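Antiterminator Q protein (Enterobacteria phage SfI, PDB 6JNY) acts as a phage transcription antiterminator, probably by modifying RNA polymerase so that it reads through terminators. Local coordinates at residues 18-23 and 68-73; 82-87 and 136-141; 95-100 and 128-133; 107-112 and 116-121. All coordinates share one frame; numbering follows the deposited sequence.

How the contacts relate
Contacts 1, 2 and 3 form a continuous apolar path through the helical part of the chain, and contact 4 is the hairpin that projects from it. Contacts 1 and 2, with centres about 9 Å apart, share one core: Val70 CG1 lies 3.7 Å from Leu84 CD2. Contact 2 lies nearest the middle of the chain, about 11 Å from the centre of contact 3, and both use helix 123-155. Contact 4 is centred about 26 Å from the centre of the chain. It is nested inside the loop closed by contact 3, to which it is tied by the salt bridge from Arg108 NH2 to Glu129 OE1, 2.6 Å long.

Contact 1 (18-23 and 68-73); sequences GWLELW and QVVDSV
Val70 sits between two side chains of the 18-23 helix, CG1 and CG2 both facing Trp23 and CG2 also touching Leu20, and gives up more surface here than any other residue of the pair. Its CG1 approaches the six-membered end of the Trp23 indole, 3.9 Å from CH2 and 4.0 Å from CZ2. The other methyl, CG2, stands 4.2 Å above the indole plane but is displaced toward the rim, so the valine lies over the rim of the ring and not over its middle. The two side chains come from opposite directions. Trp23 carries CG opposite the backbone N (chi1 161°), a setting that sends the ring out from its own helix into the gap and brings its benzo end to Val70. Leu20, one turn earlier, adds a lighter touch: its CD2 comes within 4.2 Å of Val70 CG2, although its CB does not aim at the partner helix. Backbones stay well apart, with Leu20 CA and Val70 CA 9.4 Å from each other, and side chains alone bridge that distance. The buried polar atom of the cluster, Trp23 NE1, is satisfied by a hydrogen bond to Ser67 OG, which should also fix the rotation of the indole. Leu85 and Phe81 of helix 78-90 adjoin Trp23 and Val70 respectively, while the neighbouring Val69 packs on Val144 and Ala148 of helix 123-155. Packing of a valine against a tryptophan and a leucine between helices 10-28 and 60-74, with further helices closing round them, belongs to the hydrophobic core of an all-helical bundle.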
loop_
_atom_site.group_PDB
_atom_site.type_symbol
_atom_site.label_atom_id
_atom_site.label_comp_id
_atom_site.label_asym_id
_atom_site.label_seq_id
_atom_site.Cartn_x
_atom_site.Cartn_y
_atom_site.Cartn_z
ATOM N N GLY A 18 1.303 -8.534 8.801
ATOM C CA GLY A 18 0.181 -9.039 9.572
ATOM C C GLY A 18 -0.777 -7.932 9.965
ATOM O O GLY A 18 -1.995 -8.058 9.805
ATOM N N TRP A 19 -0.239 -6.821 10.480
ATOM C CA TRP A 19 -1.089 -5.692 10.857
ATOM C C TRP A 19 -1.811 -5.122 9.647
ATOM O O TRP A 19 -2.993 -4.765 9.736
ATOM C CB TRP A 19 -0.252 -4.606 11.538
ATOM C CG TRP A 19 -0.096 -4.809 13.001
ATOM C CD1 TRP A 19 1.080 -4.992 13.687
ATOM C CD2 TRP A 19 -1.141 -4.849 13.981
ATOM N NE1 TRP A 19 0.820 -5.150 15.029
ATOM C CE2 TRP A 19 -0.533 -5.065 15.233
ATOM C CE3 TRP A 19 -2.534 -4.732 13.923
ATOM C CZ2 TRP A 19 -1.268 -5.156 16.417
ATOM C CZ3 TRP A 19 -3.257 -4.819 15.101
ATOM C CH2 TRP A 19 -2.622 -5.025 16.326
ATOM N N LEU A 20 -1.123 -5.021 8.509
ATOM C CA LEU A 20 -1.761 -4.449 7.328
ATOM C C LEU A 20 -2.839 -5.365 6.757
ATOM O O LEU A 20 -3.816 -4.873 6.190
ATOM C CB LEU A 20 -0.725 -4.052 6.275
ATOM C CG LEU A 20 0.193 -2.896 6.700
ATOM C CD1 LEU A 20 1.210 -2.635 5.615
ATOM C CD2 LEU A 20 -0.620 -1.630 7.001
ATOM N N GLU A 21 -2.696 -6.682 6.917
ATOM C CA GLU A 21 -3.783 -7.589 6.538
ATOM C C GLU A 21 -5.012 -7.373 7.423
ATOM O O GLU A 21 -6.154 -7.352 6.922
ATOM C CB GLU A 21 -3.297 -9.043 6.614
ATOM C CG GLU A 21 -2.403 -9.473 5.438
ATOM C CD GLU A 21 -1.795 -10.862 5.611
ATOM O OE1 GLU A 21 -2.024 -11.494 6.659
ATOM O OE2 GLU A 21 -1.072 -11.314 4.698
ATOM N N LEU A 22 -4.815 -7.238 8.733
ATOM C CA LEU A 22 -5.938 -6.996 9.635
ATOM C C LEU A 22 -6.579 -5.653 9.344
ATOM O O LEU A 22 -7.814 -5.535 9.311
ATOM C CB LEU A 22 -5.476 -7.054 11.090
ATOM C CG LEU A 22 -5.097 -8.431 11.633
ATOM C CD1 LEU A 22 -4.416 -8.288 12.978
ATOM C CD2 LEU A 22 -6.344 -9.323 11.734
ATOM N N TRP A 23 -5.756 -4.628 9.122
ATOM C CA TRP A 23 -6.260 -3.293 8.827
ATOM C C TRP A 23 -6.969 -3.274 7.484
ATOM O O TRP A 23 -8.018 -2.630 7.329
ATOM C CB TRP A 23 -5.086 -2.307 8.831
ATOM C CG TRP A 23 -5.346 -1.004 8.122
ATOM C CD1 TRP A 23 -6.017 0.088 8.620
ATOM C CD2 TRP A 23 -4.906 -0.641 6.809
ATOM N NE1 TRP A 23 -6.034 1.093 7.677
ATOM C CE2 TRP A 23 -5.356 0.677 6.562
ATOM C CE3 TRP A 23 -4.179 -1.305 5.812
ATOM C CZ2 TRP A 23 -5.100 1.338 5.358
ATOM C CZ3 TRP A 23 -3.938 -0.652 4.612
ATOM C CH2 TRP A 23 -4.387 0.659 4.397
ATOM N N GLN A 68 -4.612 6.235 10.374
ATOM C CA GLN A 68 -3.958 7.528 10.534
ATOM C C GLN A 68 -2.483 7.427 10.182
ATOM O O GLN A 68 -1.928 8.323 9.532
ATOM C CB GLN A 68 -4.125 8.018 11.972
ATOM C CG GLN A 68 -5.550 8.367 12.363
ATOM C CD GLN A 68 -5.616 9.119 13.680
ATOM O OE1 GLN A 68 -6.612 9.778 13.980
ATOM N NE2 GLN A 68 -4.548 9.029 14.472
ATOM N N VAL A 69 -1.831 6.334 10.584
ATOM C CA VAL A 69 -0.433 6.126 10.215
ATOM C C VAL A 69 -0.293 6.022 8.705
ATOM O O VAL A 69 0.541 6.697 8.088
ATOM C CB VAL A 69 0.129 4.889 10.937
ATOM C CG1 VAL A 69 1.434 4.449 10.321
ATOM C CG2 VAL A 69 0.289 5.182 12.411
ATOM N N VAL A 70 -1.095 5.157 8.081
ATOM C CA VAL A 70 -0.937 4.920 6.653
ATOM C C VAL A 70 -1.224 6.183 5.856
ATOM O O VAL A 70 -0.487 6.527 4.926
ATOM C CB VAL A 70 -1.815 3.740 6.205
ATOM C CG1 VAL A 70 -1.842 3.642 4.693
ATOM C CG2 VAL A 70 -1.296 2.463 6.819
ATOM N N ASP A 71 -2.293 6.901 6.201
ATOM C CA ASP A 71 -2.609 8.106 5.446
ATOM C C ASP A 71 -1.509 9.143 5.587
ATOM O O ASP A 71 -1.150 9.814 4.611
ATOM C CB ASP A 71 -3.944 8.695 5.900
ATOM C CG ASP A 71 -4.422 9.810 4.984
ATOM O OD1 ASP A 71 -4.975 9.508 3.908
ATOM O OD2 ASP A 71 -4.229 10.994 5.332
ATOM N N SER A 72 -0.960 9.283 6.795
ATOM C CA SER A 72 0.055 10.298 7.052
ATOM C C SER A 72 1.381 9.980 6.372
ATOM O O SER A 72 2.226 10.873 6.226
ATOM C CB SER A 72 0.269 10.429 8.557
ATOM O OG SER A 72 1.047 9.364 9.054
ATOM N N VAL A 73 1.598 8.729 5.989
ATOM C CA VAL A 73 2.805 8.321 5.292
ATOM C C VAL A 73 2.596 8.294 3.782
ATOM O O VAL A 73 3.454 8.752 3.027
ATOM C CB VAL A 73 3.269 6.945 5.823
ATOM C CG1 VAL A 73 4.275 6.304 4.882
ATOM C CG2 VAL A 73 3.843 7.081 7.242
#

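Contact 2 (82-87 and 136-141); sequences GILLSY and ASLFMI
Leu84 reaches across with both branches, each meeting a different part of the 136-141 helix. Its CD2 meets Ile141 CD1 tip to tip at 3.8 Å, the closest approach between the segments. Its CD1 faces Leu138 CD1 at 4.1 Å and also lies 4.3 Å from Ser137 CB. The fork is set by a first torsion that puts CG opposite the backbone N (chi1 -173°), carrying both methyls away from helix 78-90. Ile141 answers with its longer arm, which ends in CD1. Leu138 starts off along its helix surface, and only its end bends in to join the group. The helix axes run nearly at right angles, 96° apart, with a closest approach of 11.2 Å, leaving one leucine as the main filling at the crossing point. Helix 78-90 is followed, after a short turn, by helix 94-103, consistent with a helix-turn-helix unit, and helix 123-155 is the long helix against which this unit rests. Ser137 shows its CB to Leu84, while its hydroxyl is turned back to bond to Ile133 O within the same helix, so this buried polar atom is satisfied without a partner across the contact. Behind the first shell, Val73 of helix 60-74 backs Ile141. Leu138 packs against His13, Leu16 and Leu20 of helix 10-28, and next to Leu84 on its helix Ile83 packs on Ile97 of helix 94-103 and on Ile133, a turn before Ser137.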
loop_
_atom_site.group_PDB
_atom_site.type_symbol
_atom_site.label_atom_id
_atom_site.label_comp_id
_atom_site.label_asym_id
_atom_site.label_seq_id
_atom_site.Cartn_x
_atom_site.Cartn_y
_atom_site.Cartn_z
ATOM N N GLY A 82 -2.753 3.699 -3.696
ATOM C CA GLY A 82 -3.759 2.860 -4.329
ATOM C C GLY A 82 -3.330 1.409 -4.435
ATOM O O GLY A 82 -4.132 0.494 -4.216
ATOM N N ILE A 83 -2.052 1.179 -4.755
ATOM C CA ILE A 83 -1.553 -0.189 -4.855
ATOM C C ILE A 83 -1.590 -0.872 -3.496
ATOM O O ILE A 83 -1.957 -2.048 -3.384
ATOM C CB ILE A 83 -0.151 -0.192 -5.486
ATOM C CG1 ILE A 83 -0.254 0.062 -6.992
ATOM C CG2 ILE A 83 0.583 -1.491 -5.196
ATOM C CD1 ILE A 83 1.047 0.437 -7.634
ATOM N N LEU A 84 -1.202 -0.148 -2.440
ATOM C CA LEU A 84 -1.304 -0.684 -1.094
ATOM C C LEU A 84 -2.735 -1.079 -0.756
ATOM O O LEU A 84 -2.967 -2.141 -0.167
ATOM C CB LEU A 84 -0.796 0.360 -0.090
ATOM C CG LEU A 84 -0.660 -0.080 1.367
ATOM C CD1 LEU A 84 0.560 -0.959 1.540
ATOM C CD2 LEU A 84 -0.563 1.143 2.301
ATOM N N LEU A 85 -3.709 -0.227 -1.116
ATOM C CA LEU A 85 -5.111 -0.529 -0.825
ATOM C C LEU A 85 -5.625 -1.708 -1.652
ATOM O O LEU A 85 -6.339 -2.564 -1.122
ATOM C CB LEU A 85 -5.979 0.720 -1.026
ATOM C CG LEU A 85 -5.771 1.818 0.035
ATOM C CD1 LEU A 85 -6.410 3.136 -0.414
ATOM C CD2 LEU A 85 -6.316 1.387 1.374
ATOM N N SER A 86 -5.234 -1.791 -2.925
ATOM C CA SER A 86 -5.601 -2.954 -3.739
ATOM C C SER A 86 -5.122 -4.244 -3.088
ATOM O O SER A 86 -5.886 -5.202 -2.941
ATOM C CB SER A 86 -5.022 -2.816 -5.144
ATOM O OG SER A 86 -5.652 -1.761 -5.852
ATOM N N TYR A 87 -3.868 -4.268 -2.633
ATOM C CA TYR A 87 -3.308 -5.496 -2.080
ATOM C C TYR A 87 -3.912 -5.826 -0.719
ATOM O O TYR A 87 -4.316 -6.966 -0.468
ATOM C CB TYR A 87 -1.790 -5.350 -1.974
ATOM C CG TYR A 87 -1.060 -6.602 -1.559
ATOM C CD1 TYR A 87 -0.421 -6.668 -0.325
ATOM C CD2 TYR A 87 -0.943 -7.689 -2.412
ATOM C CE1 TYR A 87 0.280 -7.796 0.059
ATOM C CE2 TYR A 87 -0.253 -8.817 -2.033
ATOM C CZ TYR A 87 0.363 -8.871 -0.807
ATOM O OH TYR A 87 1.056 -9.991 -0.423
ATOM N N ALA A 136 8.569 -0.693 -0.866
ATOM C CA ALA A 136 8.962 0.645 -0.440
ATOM C C ALA A 136 7.920 1.234 0.497
ATOM O O ALA A 136 8.261 1.936 1.460
ATOM C CB ALA A 136 9.137 1.530 -1.672
ATOM N N SER A 137 6.644 0.958 0.236
ATOM C CA SER A 137 5.586 1.451 1.114
ATOM C C SER A 137 5.689 0.843 2.505
ATOM O O SER A 137 5.560 1.555 3.505
ATOM C CB SER A 137 4.217 1.147 0.509
ATOM O OG SER A 137 4.070 1.740 -0.779
ATOM N N LEU A 138 5.923 -0.469 2.602
ATOM C CA LEU A 138 6.061 -1.085 3.918
ATOM C C LEU A 138 7.269 -0.539 4.654
ATOM O O LEU A 138 7.224 -0.342 5.870
ATOM C CB LEU A 138 6.154 -2.604 3.796
ATOM C CG LEU A 138 4.804 -3.328 3.884
ATOM C CD1 LEU A 138 3.887 -3.014 2.712
ATOM C CD2 LEU A 138 5.040 -4.809 4.039
ATOM N N PHE A 139 8.352 -0.283 3.932
ATOM C CA PHE A 139 9.528 0.307 4.562
ATOM C C PHE A 139 9.206 1.662 5.179
ATOM O O PHE A 139 9.673 1.975 6.288
ATOM C CB PHE A 139 10.648 0.415 3.527
ATOM C CG PHE A 139 11.940 0.911 4.104
ATOM C CD1 PHE A 139 12.813 0.036 4.719
ATOM C CD2 PHE A 139 12.257 2.256 4.054
ATOM C CE1 PHE A 139 14.005 0.497 5.267
ATOM C CE2 PHE A 139 13.440 2.722 4.606
ATOM C CZ PHE A 139 14.306 1.840 5.206
ATOM N N MET A 140 8.432 2.486 4.469
ATOM C CA MET A 140 8.057 3.806 4.974
ATOM C C MET A 140 7.096 3.690 6.149
ATOM O O MET A 140 7.160 4.483 7.103
ATOM C CB MET A 140 7.394 4.626 3.872
ATOM C CG MET A 140 8.283 5.011 2.705
ATOM S SD MET A 140 7.263 5.377 1.253
ATOM C CE MET A 140 6.405 6.844 1.814
ATOM N N ILE A 141 6.171 2.735 6.080
ATOM C CA ILE A 141 5.142 2.625 7.103
ATOM C C ILE A 141 5.707 2.083 8.415
ATOM O O ILE A 141 5.313 2.532 9.497
ATOM C CB ILE A 141 3.962 1.788 6.577
ATOM C CG1 ILE A 141 3.211 2.559 5.500
ATOM C CG2 ILE A 141 3.014 1.450 7.706
ATOM C CD1 ILE A 141 2.312 1.654 4.657
#

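Contact 3 (95-100 and 128-133); sequences HAIASY and REVDEI
Helix 94-103, probably the second helix of a helix-turn-helix unit, packs here on helix 123-155, and Val130 carries the contact between the two segments. Its CG2 sits against Ala98, 3.9 Å from its CA and 4.1 Å from its CB. Both valine methyls also touch the Ile97 branch methyl: Val130 CG1 and CG2 each lie 4.0 Å from Ile97 CG2. Ile97 presents this methyl because CG2, not CG1, lies opposite its backbone N, while the longer arm runs on toward Ser86 and Tyr87 of helix 78-90. The small side chain of Ala98 lets the backbones draw close, with Ala98 CA only 6.1 Å from Val130 CA. On the outer side of helix 123-155, Arg128 NH1 and Glu132 OE2 form a salt bridge one turn apart, 2.9 Å long, the carboxylate oxygen lying in the guanidinium plane. Glu129 OE1 is hydrogen-bonded to Tyr101 OH and also salt-bridged to Arg108 of the hairpin. Between the segments themselves the contact is entirely aliphatic, and it therefore rests on van der Waals packing and burial of apolar surface, with charges kept to the periphery.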
loop_
_atom_site.group_PDB
_atom_site.type_symbol
_atom_site.label_atom_id
_atom_site.label_comp_id
_atom_site.label_asym_id
_atom_site.label_seq_id
_atom_site.Cartn_x
_atom_site.Cartn_y
_atom_site.Cartn_z
ATOM N N HIS A 95 0.104 -10.190 -8.862
ATOM C CA HIS A 95 -0.024 -10.408 -10.296
ATOM C C HIS A 95 -1.250 -9.698 -10.856
ATOM O O HIS A 95 -1.205 -9.145 -11.961
ATOM C CB HIS A 95 -0.104 -11.907 -10.590
ATOM C CG HIS A 95 1.226 -12.593 -10.669
ATOM N ND1 HIS A 95 2.391 -11.936 -11.001
ATOM C CD2 HIS A 95 1.569 -13.890 -10.485
ATOM C CE1 HIS A 95 3.394 -12.798 -11.013
ATOM N NE2 HIS A 95 2.921 -13.990 -10.702
ATOM N N ALA A 96 -2.363 -9.700 -10.109
ATOM C CA ALA A 96 -3.567 -9.029 -10.583
ATOM C C ALA A 96 -3.378 -7.521 -10.629
ATOM O O ALA A 96 -3.833 -6.857 -11.566
ATOM C CB ALA A 96 -4.767 -9.416 -9.718
ATOM N N ILE A 97 -2.696 -6.958 -9.626
ATOM C CA ILE A 97 -2.407 -5.527 -9.644
ATOM C C ILE A 97 -1.490 -5.182 -10.810
ATOM O O ILE A 97 -1.708 -4.189 -11.517
ATOM C CB ILE A 97 -1.781 -5.111 -8.304
ATOM C CG1 ILE A 97 -2.759 -5.365 -7.155
ATOM C CG2 ILE A 97 -1.317 -3.654 -8.361
ATOM C CD1 ILE A 97 -2.077 -5.287 -5.785
ATOM N N ALA A 98 -0.474 -6.011 -11.047
ATOM C CA ALA A 98 0.457 -5.737 -12.135
ATOM C C ALA A 98 -0.213 -5.850 -13.497
ATOM O O ALA A 98 0.122 -5.091 -14.413
ATOM C CB ALA A 98 1.663 -6.666 -12.048
ATOM N N SER A 99 -1.159 -6.776 -13.649
ATOM C CA SER A 99 -1.858 -6.906 -14.924
ATOM C C SER A 99 -2.590 -5.623 -15.284
ATOM O O SER A 99 -2.549 -5.181 -16.440
ATOM C CB SER A 99 -2.833 -8.080 -14.867
ATOM O OG SER A 99 -3.547 -8.196 -16.086
ATOM N N TYR A 100 -3.268 -5.010 -14.314
ATOM C CA TYR A 100 -3.972 -3.762 -14.584
ATOM C C TYR A 100 -2.998 -2.608 -14.776
ATOM O O TYR A 100 -3.214 -1.747 -15.636
ATOM C CB TYR A 100 -4.957 -3.432 -13.465
ATOM C CG TYR A 100 -5.777 -2.211 -13.792
ATOM C CD1 TYR A 100 -5.513 -0.995 -13.188
ATOM C CD2 TYR A 100 -6.795 -2.268 -14.741
ATOM C CE1 TYR A 100 -6.248 0.131 -13.500
ATOM C CE2 TYR A 100 -7.536 -1.149 -15.061
ATOM C CZ TYR A 100 -7.257 0.051 -14.434
ATOM O OH TYR A 100 -7.991 1.177 -14.743
ATOM N N ARG A 128 7.666 -6.271 -11.529
ATOM C CA ARG A 128 8.761 -5.859 -10.659
ATOM C C ARG A 128 8.450 -4.532 -9.979
ATOM O O ARG A 128 8.699 -4.369 -8.777
ATOM C CB ARG A 128 10.063 -5.766 -11.458
ATOM C CG ARG A 128 11.245 -5.352 -10.601
ATOM C CD ARG A 128 12.547 -5.242 -11.384
ATOM N NE ARG A 128 12.418 -4.479 -12.623
ATOM C CZ ARG A 128 12.416 -3.150 -12.694
ATOM N NH1 ARG A 128 12.529 -2.418 -11.591
ATOM N NH2 ARG A 128 12.301 -2.549 -13.873
ATOM N N GLU A 129 7.891 -3.577 -10.726
ATOM C CA GLU A 129 7.580 -2.272 -10.147
ATOM C C GLU A 129 6.509 -2.374 -9.070
ATOM O O GLU A 129 6.596 -1.686 -8.049
ATOM C CB GLU A 129 7.194 -1.282 -11.241
ATOM C CG GLU A 129 8.416 -0.834 -12.044
ATOM C CD GLU A 129 8.079 0.039 -13.229
ATOM O OE1 GLU A 129 6.890 0.354 -13.433
ATOM O OE2 GLU A 129 9.022 0.418 -13.962
ATOM N N VAL A 130 5.488 -3.215 -9.266
ATOM C CA VAL A 130 4.473 -3.358 -8.224
ATOM C C VAL A 130 5.090 -3.922 -6.950
ATOM O O VAL A 130 4.817 -3.442 -5.842
ATOM C CB VAL A 130 3.290 -4.208 -8.721
ATOM C CG1 VAL A 130 2.428 -4.664 -7.536
ATOM C CG2 VAL A 130 2.474 -3.411 -9.723
ATOM N N ASP A 131 5.930 -4.945 -7.090
ATOM C CA ASP A 131 6.619 -5.515 -5.941
ATOM C C ASP A 131 7.474 -4.466 -5.246
ATOM O O ASP A 131 7.482 -4.379 -4.008
ATOM C CB ASP A 131 7.482 -6.689 -6.410
ATOM C CG ASP A 131 6.726 -8.000 -6.407
ATOM O OD1 ASP A 131 5.560 -8.016 -6.868
ATOM O OD2 ASP A 131 7.293 -9.013 -5.940
ATOM N N GLU A 132 8.180 -3.641 -6.025
ATOM C CA GLU A 132 9.048 -2.624 -5.439
ATOM C C GLU A 132 8.234 -1.547 -4.737
ATOM O O GLU A 132 8.631 -1.046 -3.676
ATOM C CB GLU A 132 9.925 -1.995 -6.522
ATOM C CG GLU A 132 11.088 -2.854 -6.962
ATOM C CD GLU A 132 11.745 -2.329 -8.224
ATOM O OE1 GLU A 132 11.358 -1.231 -8.690
ATOM O OE2 GLU A 132 12.658 -3.005 -8.744
ATOM N N ILE A 133 7.105 -1.158 -5.325
ATOM C CA ILE A 133 6.254 -0.147 -4.707
ATOM C C ILE A 133 5.698 -0.649 -3.377
ATOM O O ILE A 133 5.702 0.075 -2.372
ATOM C CB ILE A 133 5.151 0.290 -5.690
ATOM C CG1 ILE A 133 5.756 1.115 -6.833
ATOM C CG2 ILE A 133 4.036 1.053 -4.972
ATOM C CD1 ILE A 133 4.828 1.232 -8.032
#

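Contact 4 (107-112 and 116-121); sequences PRKMLC and GRIQKP
The Arg108 guanidinium lies with one face against the Pro121 ring, whose CG stands 3.5 Å above its plane, offset toward the rim, and comes 3.6 Å from NE. The two side chains cross at about a right angle. Arg108 is extended from CG to NE, which carries the flat group past the strand to the proline, and the salt bridge to Glu129 of helix 123-155 probably fixes its rotation. The second flat group, the Gln119 amide, has its OE1 beside the Met110 thioether, 3.9 Å from CE and 4.0 Å from SD; Met110 bends at its last torsion (chi3 51°) to bring CE there. Lys109 and Ile118 occupy the other face of the ladder, where Ile118 CD1 rests 3.7 Å from Lys109 CA and Ile118 CG2 an equal distance from Pro107 CB. Two antiparallel hydrogen-bonded pairs, Arg108 with Gln119 and Met110 with Arg117, join the backbones by four bonds, among them Met110 N to Arg117 O at 2.8 Å. The non-hydrogen-bonded pair Lys109 and Ile118 lies between, and a CA-H...O contact links Ile118 CA to Arg108 O. This is a two-stranded beta hairpin which, following a probable helix-turn-helix unit, recalls the wing of winged-helix proteins.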
loop_
_atom_site.group_PDB
_atom_site.type_symbol
_atom_site.label_atom_id
_atom_site.label_comp_id
_atom_site.label_asym_id
_atom_site.label_seq_id
_atom_site.Cartn_x
_atom_site.Cartn_y
_atom_site.Cartn_z
ATOM N N PRO A 107 3.234 5.302 -22.428
ATOM C CA PRO A 107 4.525 5.155 -23.110
ATOM C C PRO A 107 5.619 5.804 -22.281
ATOM O O PRO A 107 5.416 6.861 -21.679
ATOM C CB PRO A 107 4.321 5.909 -24.430
ATOM C CG PRO A 107 2.854 6.108 -24.571
ATOM C CD PRO A 107 2.280 6.120 -23.201
ATOM N N ARG A 108 6.783 5.161 -22.244
ATOM C CA ARG A 108 7.911 5.652 -21.464
ATOM C C ARG A 108 9.118 5.825 -22.366
ATOM O O ARG A 108 9.256 5.140 -23.383
ATOM C CB ARG A 108 8.351 4.648 -20.407
ATOM C CG ARG A 108 7.318 4.240 -19.423
ATOM C CD ARG A 108 7.927 3.215 -18.502
ATOM N NE ARG A 108 7.012 2.863 -17.433
ATOM C CZ ARG A 108 7.324 2.059 -16.429
ATOM N NH1 ARG A 108 8.531 1.517 -16.363
ATOM N NH2 ARG A 108 6.420 1.792 -15.502
ATOM N N LYS A 109 10.010 6.722 -21.957
ATOM C CA LYS A 109 11.332 6.825 -22.559
ATOM C C LYS A 109 12.200 5.730 -21.953
ATOM O O LYS A 109 12.516 5.771 -20.760
ATOM C CB LYS A 109 11.921 8.206 -22.288
ATOM C CG LYS A 109 13.077 8.553 -23.191
ATOM C CD LYS A 109 13.625 9.938 -22.897
ATOM C CE LYS A 109 12.608 11.035 -23.162
ATOM N NZ LYS A 109 13.261 12.370 -22.943
ATOM N N MET A 110 12.566 4.735 -22.755
ATOM C CA MET A 110 13.364 3.611 -22.285
ATOM C C MET A 110 14.776 3.701 -22.850
ATOM O O MET A 110 14.961 3.862 -24.060
ATOM C CB MET A 110 12.710 2.277 -22.648
ATOM C CG MET A 110 11.599 1.879 -21.686
ATOM S SD MET A 110 10.820 0.324 -22.128
ATOM C CE MET A 110 12.255 -0.728 -22.329
ATOM N N LEU A 111 15.765 3.605 -21.968
ATOM C CA LEU A 111 17.167 3.730 -22.358
ATOM C C LEU A 111 17.668 2.334 -22.695
ATOM O O LEU A 111 18.155 1.598 -21.835
ATOM C CB LEU A 111 17.982 4.368 -21.239
ATOM C CG LEU A 111 17.540 5.710 -20.637
ATOM C CD1 LEU A 111 17.054 6.688 -21.705
ATOM C CD2 LEU A 111 16.481 5.521 -19.548
ATOM N N CYS A 112 17.545 1.963 -23.965
ATOM C CA CYS A 112 17.943 0.644 -24.424
ATOM C C CYS A 112 19.379 0.674 -24.944
ATOM O O CYS A 112 20.031 1.720 -24.998
ATOM C CB CYS A 112 16.983 0.148 -25.501
ATOM S SG CYS A 112 15.233 0.365 -25.098
ATOM N N GLY A 116 17.903 5.546 -26.892
ATOM C CA GLY A 116 16.589 5.548 -26.280
ATOM C C GLY A 116 15.475 5.318 -27.288
ATOM O O GLY A 116 15.596 5.620 -28.476
ATOM N N ARG A 117 14.374 4.760 -26.789
ATOM C CA ARG A 117 13.175 4.506 -27.582
ATOM C C ARG A 117 11.966 4.790 -26.703
ATOM O O ARG A 117 12.065 4.815 -25.474
ATOM C CB ARG A 117 13.109 3.048 -28.060
ATOM C CG ARG A 117 14.331 2.573 -28.837
ATOM C CD ARG A 117 14.010 1.339 -29.679
ATOM N NE ARG A 117 12.625 1.324 -30.149
ATOM C CZ ARG A 117 12.246 1.678 -31.376
ATOM N NH1 ARG A 117 13.149 2.077 -32.265
ATOM N NH2 ARG A 117 10.964 1.630 -31.717
ATOM N N ILE A 118 10.813 5.007 -27.337
ATOM C CA ILE A 118 9.549 5.163 -26.622
ATOM C C ILE A 118 8.783 3.856 -26.724
ATOM O O ILE A 118 8.538 3.356 -27.829
ATOM C CB ILE A 118 8.718 6.327 -27.194
ATOM C CG1 ILE A 118 9.509 7.635 -27.150
ATOM C CG2 ILE A 118 7.378 6.434 -26.465
ATOM C CD1 ILE A 118 10.037 7.999 -25.771
ATOM N N GLN A 119 8.398 3.299 -25.577
ATOM C CA GLN A 119 7.718 2.011 -25.548
ATOM C C GLN A 119 6.984 1.883 -24.221
ATOM O O GLN A 119 7.439 2.401 -23.200
ATOM C CB GLN A 119 8.752 0.890 -25.680
ATOM C CG GLN A 119 8.200 -0.481 -26.008
ATOM C CD GLN A 119 9.309 -1.469 -26.322
ATOM O OE1 GLN A 119 10.364 -1.450 -25.689
ATOM N NE2 GLN A 119 9.078 -2.331 -27.309
ATOM N N LYS A 120 5.836 1.207 -24.249
ATOM C CA LYS A 120 5.160 0.885 -23.004
ATOM C C LYS A 120 5.919 -0.227 -22.276
ATOM O O LYS A 120 6.560 -1.070 -22.908
ATOM C CB LYS A 120 3.723 0.449 -23.283
ATOM C CG LYS A 120 2.784 1.619 -23.521
ATOM C CD LYS A 120 1.359 1.170 -23.766
ATOM C CE LYS A 120 0.515 2.323 -24.291
ATOM N NZ LYS A 120 -0.923 1.963 -24.434
ATOM N N PRO A 121 5.884 -0.238 -20.944
ATOM C CA PRO A 121 6.661 -1.234 -20.202
ATOM C C PRO A 121 6.106 -2.641 -20.381
ATOM O O PRO A 121 4.903 -2.849 -20.560
ATOM C CB PRO A 121 6.531 -0.769 -18.743
ATOM C CG PRO A 121 5.273 -0.012 -18.704
ATOM C CD PRO A 121 5.163 0.677 -20.046
#